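Local coordinates for protein CytC3 (Streptomyces, PDB 3GJA) that is a nonheme iron halogenase of the phytanoyl-CoA dioxygenase family, probably halogenating its substrate at an active-site iron, at residues A[54-59]-A[67-72]. Sequence-based numbering, arbitrary orientation.
Sequences AIYPDS and NYDRHL
N67 OD1 is held by one firm bond, from R70 NE at 2.8 Å with a fairly straight N-H...O angle of 158°, and at most a weak second one from R70 NH2, whose position is less certain. The amide oxygen lies near the guanidinium plane, though NE approaches from above the carbonyl plane and so off its lone pairs. This pins the R70 side chain, whose end turns back so that A54 CB rests 4.0 Å above the guanidinium plane, toward its rim; NH1 forms a salt bridge with D73.

The one direct hydrogen bond between 54-59 and 67-72 runs from Y56 OH to D69 OD2, 2.7 Å away, and uses the anti lone pair of the carboxylate. Ring and carboxylate are turned 57° apart. Because S103 N holds D69 OD1, both carboxylate oxygens have a donor, consistent with a stabilised charge in this buried setting.

I55 takes the crowded first torsion, CG1 between N and the carbonyl carbon (chi1 65°). That puts CG1 3.7 Å above the centre of the Y56 ring, while CD1 reaches on to L72 CD1 at 3.5 Å. One water bridges the backbones, accepting from I55 N at 3.0 Å and donating to D69 O at 2.9 Å.

Two loops flanking helix 62-65, which N67 ends in a Schellman motif, are thus tied together and, through S103, anchored to strand 98-108 of the cupin-type beta barrel.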
ATOM      1  N   ALA A  54       3.668  -6.316 -17.670  1.00 41.69           N
ATOM      2  CA  ALA A  54       2.943  -6.390 -16.406  1.00 41.79           C
ATOM      3  C   ALA A  54       2.826  -7.862 -16.023  1.00 41.64           C
ATOM      4  O   ALA A  54       2.654  -8.718 -16.888  1.00 40.76           O
ATOM      5  CB  ALA A  54       1.563  -5.771 -16.556  1.00 41.51           C
ATOM      6  N   ILE A  55       2.916  -8.163 -14.732  1.00 42.34           N
ATOM      7  CA  ILE A  55       2.841  -9.555 -14.312  1.00 41.53           C
ATOM      8  C   ILE A  55       1.453 -10.175 -14.391  1.00 43.72           C
ATOM      9  O   ILE A  55       1.330 -11.400 -14.431  1.00 44.23           O
ATOM     10  CB  ILE A  55       3.410  -9.754 -12.898  1.00 39.63           C
ATOM     11  CG1 ILE A  55       2.560  -9.022 -11.863  1.00 39.75           C
ATOM     12  CG2 ILE A  55       4.846  -9.264 -12.862  1.00 36.68           C
ATOM     13  CD1 ILE A  55       2.841  -9.470 -10.429  1.00 39.60           C
ATOM     14  N   TYR A  56       0.406  -9.353 -14.415  1.00 43.73           N
ATOM     15  CA  TYR A  56      -0.945  -9.901 -14.522  1.00 45.51           C
ATOM     16  C   TYR A  56      -1.492  -9.725 -15.932  1.00 47.71           C
ATOM     17  O   TYR A  56      -1.448  -8.639 -16.497  1.00 47.58           O
ATOM     18  CB  TYR A  56      -1.893  -9.255 -13.507  1.00 40.84           C
ATOM     19  CG  TYR A  56      -1.436  -9.441 -12.080  1.00 39.72           C
ATOM     20  CD1 TYR A  56      -0.899 -10.659 -11.655  1.00 37.87           C
ATOM     21  CD2 TYR A  56      -1.521  -8.400 -11.157  1.00 36.24           C
ATOM     22  CE1 TYR A  56      -0.455 -10.834 -10.352  1.00 35.35           C
ATOM     23  CE2 TYR A  56      -1.080  -8.566  -9.851  1.00 34.22           C
ATOM     24  CZ  TYR A  56      -0.548  -9.784  -9.456  1.00 34.70           C
ATOM     25  OH  TYR A  56      -0.103  -9.956  -8.167  1.00 32.83           O
ATOM     26  N   PRO A  57      -2.017 -10.810 -16.518  1.00 51.54           N
ATOM     27  CA  PRO A  57      -2.581 -10.812 -17.869  1.00 53.87           C
ATOM     28  C   PRO A  57      -3.859  -9.996 -17.973  1.00 55.49           C
ATOM     29  O   PRO A  57      -4.502  -9.693 -16.968  1.00 56.15           O
ATOM     30  CB  PRO A  57      -2.832 -12.290 -18.123  1.00 53.91           C
ATOM     31  CG  PRO A  57      -3.284 -12.751 -16.766  1.00 55.13           C
ATOM     32  CD  PRO A  57      -2.241 -12.113 -15.864  1.00 53.41           C
ATOM     33  N   ASP A  58      -4.228  -9.651 -19.201  1.00 57.21           N
ATOM     34  CA  ASP A  58      -5.430  -8.876 -19.438  1.00 58.80           C
ATOM     35  C   ASP A  58      -6.639  -9.599 -18.862  1.00 58.96           C
ATOM     36  O   ASP A  58      -6.735 -10.825 -18.944  1.00 59.60           O
ATOM     37  CB  ASP A  58      -5.619  -8.653 -20.940  1.00 62.00           C
ATOM     38  CG  ASP A  58      -6.894  -7.890 -21.259  1.00 67.22           C
ATOM     39  OD1 ASP A  58      -7.199  -6.917 -20.536  1.00 71.10           O
ATOM     40  OD2 ASP A  58      -7.587  -8.252 -22.237  1.00 69.66           O
ATOM     41  N   SER A  59      -7.550  -8.836 -18.266  1.00 56.77           N
ATOM     42  CA  SER A  59      -8.767  -9.393 -17.687  1.00 54.79           C
ATOM     43  C   SER A  59      -9.616  -8.239 -17.191  1.00 54.40           C
ATOM     44  O   SER A  59      -9.240  -7.080 -17.353  1.00 54.55           O
ATOM     45  CB  SER A  59      -8.442 -10.332 -16.521  1.00 53.46           C
ATOM     46  OG  SER A  59      -8.283  -9.624 -15.303  1.00 52.64           O
ATOM     47  N   ASN A  67      -4.839  -1.670 -11.539  1.00 34.17           N
ATOM     48  CA  ASN A  67      -3.398  -1.779 -11.719  1.00 33.56           C
ATOM     49  C   ASN A  67      -2.578  -2.213 -10.503  1.00 33.40           C
ATOM     50  O   ASN A  67      -1.726  -1.472  -9.997  1.00 31.38           O
ATOM     51  CB  ASN A  67      -2.856  -0.464 -12.283  1.00 33.46           C
ATOM     52  CG  ASN A  67      -2.789  -0.481 -13.796  1.00 35.56           C
ATOM     53  OD1 ASN A  67      -2.227  -1.404 -14.378  1.00 34.18           O
ATOM     54  ND2 ASN A  67      -3.354   0.535 -14.439  1.00 35.72           N
ATOM     55  N   TYR A  68      -2.837  -3.435 -10.053  1.00 35.22           N
ATOM     56  CA  TYR A  68      -2.128  -4.021  -8.922  1.00 35.52           C
ATOM     57  C   TYR A  68      -0.693  -4.365  -9.292  1.00 36.19           C
ATOM     58  O   TYR A  68      -0.404  -4.770 -10.421  1.00 35.16           O
ATOM     59  CB  TYR A  68      -2.800  -5.325  -8.481  1.00 37.54           C
ATOM     60  CG  TYR A  68      -4.028  -5.192  -7.614  1.00 37.84           C
ATOM     61  CD1 TYR A  68      -4.874  -4.080  -7.710  1.00 39.59           C
ATOM     62  CD2 TYR A  68      -4.373  -6.207  -6.723  1.00 39.39           C
ATOM     63  CE1 TYR A  68      -6.035  -3.989  -6.938  1.00 39.26           C
ATOM     64  CE2 TYR A  68      -5.527  -6.128  -5.947  1.00 40.86           C
ATOM     65  CZ  TYR A  68      -6.351  -5.017  -6.060  1.00 40.00           C
ATOM     66  OH  TYR A  68      -7.481  -4.942  -5.284  1.00 42.07           O
ATOM     67  N   ASP A  69       0.190  -4.196  -8.314  1.00 36.05           N
ATOM     68  CA  ASP A  69       1.599  -4.538  -8.416  1.00 35.38           C
ATOM     69  C   ASP A  69       2.408  -4.105  -9.642  1.00 36.91           C
ATOM     70  O   ASP A  69       3.168  -4.898 -10.208  1.00 34.96           O
ATOM     71  CB  ASP A  69       1.736  -6.050  -8.213  1.00 34.34           C
ATOM     72  CG  ASP A  69       1.095  -6.516  -6.919  1.00 34.89           C
ATOM     73  OD1 ASP A  69       1.246  -5.805  -5.905  1.00 35.31           O
ATOM     74  OD2 ASP A  69       0.453  -7.588  -6.905  1.00 35.42           O
ATOM     75  N   ARG A  70       2.273  -2.845 -10.035  1.00 36.26           N
ATOM     76  CA  ARG A  70       3.027  -2.346 -11.172  1.00 34.76           C
ATOM     77  C   ARG A  70       4.441  -1.964 -10.768  1.00 35.24           C
ATOM     78  O   ARG A  70       5.255  -1.587 -11.611  1.00 35.02           O
ATOM     79  CB  ARG A  70       2.313  -1.160 -11.791  1.00 36.50           C
ATOM     80  CG  ARG A  70       1.002  -1.563 -12.411  1.00 35.93           C
ATOM     81  CD  ARG A  70       1.232  -2.542 -13.551  1.00 38.81           C
ATOM     82  NE  ARG A  70       0.474  -2.083 -14.696  1.00 44.22           N
ATOM     83  CZ  ARG A  70       1.006  -1.656 -15.831  1.00 42.24           C
ATOM     84  NH1 ARG A  70       2.319  -1.642 -16.002  1.00 39.29           N
ATOM     85  NH2 ARG A  70       0.209  -1.188 -16.774  1.00 42.61           N
ATOM     86  N   HIS A  71       4.732  -2.062  -9.474  1.00 33.11           N
ATOM     87  CA  HIS A  71       6.073  -1.768  -9.001  1.00 33.92           C
ATOM     88  C   HIS A  71       6.981  -2.915  -9.458  1.00 36.62           C
ATOM     89  O   HIS A  71       8.196  -2.875  -9.267  1.00 36.83           O
ATOM     90  CB  HIS A  71       6.106  -1.655  -7.475  1.00 31.23           C
ATOM     91  CG  HIS A  71       5.623  -2.881  -6.768  1.00 32.80           C
ATOM     92  ND1 HIS A  71       4.293  -3.241  -6.724  1.00 32.72           N
ATOM     93  CD2 HIS A  71       6.299  -3.855  -6.110  1.00 32.57           C
ATOM     94  CE1 HIS A  71       4.169  -4.384  -6.071  1.00 34.35           C
ATOM     95  NE2 HIS A  71       5.371  -4.778  -5.689  1.00 32.22           N
ATOM     96  N   LEU A  72       6.382  -3.941 -10.062  1.00 37.54           N
ATOM     97  CA  LEU A  72       7.148  -5.076 -10.552  1.00 38.33           C
ATOM     98  C   LEU A  72       7.508  -4.941 -12.028  1.00 38.94           C
ATOM     99  O   LEU A  72       8.180  -5.805 -12.580  1.00 40.15           O
ATOM    100  CB  LEU A  72       6.400  -6.390 -10.307  1.00 36.41           C
ATOM    101  CG  LEU A  72       6.285  -6.764  -8.824  1.00 36.17           C
ATOM    102  CD1 LEU A  72       5.595  -8.104  -8.680  1.00 36.74           C
ATOM    103  CD2 LEU A  72       7.664  -6.803  -8.194  1.00 35.46           C
TER
HETATM  104  O   HOH W   1       3.358  -5.774 -12.978  1.00 34.24           O